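Local coordinates for probable polysaccharide deacetylase pdaA (Bacillus subtilis, PDB 1NY1), which deacetylates N-acetylmuramic acid residues in peptidoglycan glycan strands, leading to muramic delta-lactam formation in the spore cortex, and is required for germination, at residues P59-V64 against D204-L209. Numbering follows the deposited sequence.
Sequences PKVLDV and DNAEAL
Lys60 spans the mouth of the groove between two nearly parallel helices, its CB resting 3.7 Å from Ala206 CB while its amine travels on to Glu207. Extended at first and then bent at chi3 (-65°), the chain delivers Lys60 NZ to OE2 of Glu207 at 2.9 Å, on the carboxylate's syn lone pair. Glu207 starts away from the neighbouring helix, but its carboxylate returns to meet the amine. A water takes a weak bond from Lys60 NZ and a firmer one from Asp204 N, and donates to Asp204 OD1, linking the lysine to the start of helix 205-219. An alanine at Lys60 would probably cost the Glu207 carboxylate this cationic partner and the water one of its donors. One residue on, Val61 spreads its two methyls: CG2 lies 3.9 Å from Ala206 CB, while CG1, anti to the backbone N (chi1 166°), reaches Leu209 CD2 at 4.1 Å. Val61 and Leu209 both also touch Phe49 of strand 44-51, on which the pair of helices packs. A turn later, Val64 sets CG2 3.6 Å from Ala206 O and CG1 4.3 Å from Leu209 CG. The small Ala206 thus sits among Lys60, Val61 and Val64, and the axes approach to 8.8 Å at only 13°, two neighbouring helices side by side on the outside of the distorted (beta/alpha) barrel of NodB-type deacetylases. The chemistry is therefore graded, aliphatic toward the sheet and ionic at the partly exposed side, where the salt bridge would add a charge-dependent tie to apolar packing.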
loop_
_atom_site.group_PDB
_atom_site.type_symbol
_atom_site.label_atom_id
_atom_site.label_comp_id
_atom_site.label_asym_id
_atom_site.label_seq_id
_atom_site.Cartn_x
_atom_site.Cartn_y
_atom_site.Cartn_z
ATOM N N PRO A 59 1.029 13.749 -9.372
ATOM C CA PRO A 59 2.270 14.512 -9.543
ATOM C C PRO A 59 2.555 15.315 -8.274
ATOM O O PRO A 59 3.698 15.390 -7.827
ATOM C CB PRO A 59 1.958 15.408 -10.734
ATOM C CG PRO A 59 1.095 14.532 -11.571
ATOM C CD PRO A 59 0.153 13.914 -10.544
ATOM N N LYS A 60 1.520 15.916 -7.692
ATOM C CA LYS A 60 1.715 16.690 -6.468
ATOM C C LYS A 60 2.112 15.785 -5.303
ATOM O O LYS A 60 2.944 16.164 -4.475
ATOM C CB LYS A 60 0.458 17.496 -6.113
ATOM C CG LYS A 60 0.248 18.742 -6.988
ATOM C CD LYS A 60 -0.826 19.680 -6.423
ATOM C CE LYS A 60 -2.210 19.028 -6.420
ATOM N NZ LYS A 60 -3.245 19.866 -5.731
ATOM N N VAL A 61 1.526 14.592 -5.236
ATOM C CA VAL A 61 1.868 13.655 -4.172
ATOM C C VAL A 61 3.349 13.301 -4.261
ATOM O O VAL A 61 4.046 13.235 -3.248
ATOM C CB VAL A 61 1.036 12.362 -4.269
ATOM C CG1 VAL A 61 1.641 11.282 -3.375
ATOM C CG2 VAL A 61 -0.403 12.640 -3.849
ATOM N N LEU A 62 3.826 13.070 -5.480
ATOM C CA LEU A 62 5.231 12.743 -5.679
ATOM C C LEU A 62 6.117 13.927 -5.277
ATOM O O LEU A 62 7.187 13.728 -4.709
ATOM C CB LEU A 62 5.475 12.344 -7.141
ATOM C CG LEU A 62 4.949 10.948 -7.522
ATOM C CD1 LEU A 62 5.028 10.745 -9.030
ATOM C CD2 LEU A 62 5.766 9.876 -6.800
ATOM N N ASP A 63 5.668 15.150 -5.553
ATOM C CA ASP A 63 6.441 16.340 -5.191
ATOM C C ASP A 63 6.549 16.455 -3.673
ATOM O O ASP A 63 7.607 16.792 -3.135
ATOM C CB ASP A 63 5.797 17.621 -5.741
ATOM C CG ASP A 63 5.817 17.692 -7.263
ATOM O OD1 ASP A 63 6.678 17.041 -7.892
ATOM O OD2 ASP A 63 4.976 18.421 -7.829
ATOM N N VAL A 64 5.445 16.179 -2.984
ATOM C CA VAL A 64 5.408 16.242 -1.526
ATOM C C VAL A 64 6.351 15.208 -0.911
ATOM O O VAL A 64 7.086 15.509 0.032
ATOM C CB VAL A 64 3.962 16.016 -1.012
ATOM C CG1 VAL A 64 3.953 15.827 0.502
ATOM C CG2 VAL A 64 3.089 17.205 -1.403
ATOM N N ASP A 204 -7.289 17.700 -2.717
ATOM C CA ASP A 204 -6.360 18.100 -1.671
ATOM C C ASP A 204 -5.635 16.994 -0.901
ATOM O O ASP A 204 -5.035 17.269 0.139
ATOM C CB ASP A 204 -7.074 19.032 -0.678
ATOM C CG ASP A 204 -7.132 20.475 -1.163
ATOM O OD1 ASP A 204 -6.663 20.758 -2.284
ATOM O OD2 ASP A 204 -7.642 21.338 -0.417
ATOM N N ASN A 205 -5.668 15.755 -1.390
ATOM C CA ASN A 205 -4.984 14.682 -0.673
ATOM C C ASN A 205 -3.482 14.951 -0.566
ATOM O O ASN A 205 -2.864 14.617 0.444
ATOM C CB ASN A 205 -5.232 13.305 -1.324
ATOM C CG ASN A 205 -4.514 13.131 -2.655
ATOM O OD1 ASN A 205 -5.052 13.447 -3.724
ATOM N ND2 ASN A 205 -3.291 12.628 -2.594
ATOM N N ALA A 206 -2.894 15.571 -1.588
ATOM C CA ALA A 206 -1.461 15.874 -1.563
ATOM C C ALA A 206 -1.139 16.908 -0.481
ATOM O O ALA A 206 -0.131 16.794 0.220
ATOM C CB ALA A 206 -1.004 16.386 -2.925
ATOM N N GLU A 207 -1.995 17.919 -0.365
ATOM C CA GLU A 207 -1.816 18.963 0.638
ATOM C C GLU A 207 -2.008 18.374 2.038
ATOM O O GLU A 207 -1.287 18.725 2.972
ATOM C CB GLU A 207 -2.821 20.101 0.407
ATOM C CG GLU A 207 -2.577 20.985 -0.829
ATOM C CD GLU A 207 -2.816 20.285 -2.169
ATOM O OE1 GLU A 207 -3.495 19.238 -2.210
ATOM O OE2 GLU A 207 -2.334 20.807 -3.196
ATOM N N ALA A 208 -2.981 17.477 2.186
ATOM C CA ALA A 208 -3.217 16.857 3.484
ATOM C C ALA A 208 -1.985 16.043 3.867
ATOM O O ALA A 208 -1.527 16.097 5.008
ATOM C CB ALA A 208 -4.455 15.956 3.436
ATOM N N LEU A 209 -1.438 15.299 2.907
ATOM C CA LEU A 209 -0.255 14.480 3.158
ATOM C C LEU A 209 0.942 15.352 3.535
ATOM O O LEU A 209 1.725 15.008 4.427
ATOM C CB LEU A 209 0.089 13.641 1.924
ATOM C CG LEU A 209 1.317 12.722 2.017
ATOM C CD1 LEU A 209 1.095 11.634 3.069
ATOM C CD2 LEU A 209 1.561 12.083 0.656
HETATM O O HOH W 1 -6.219 19.488 -4.601
#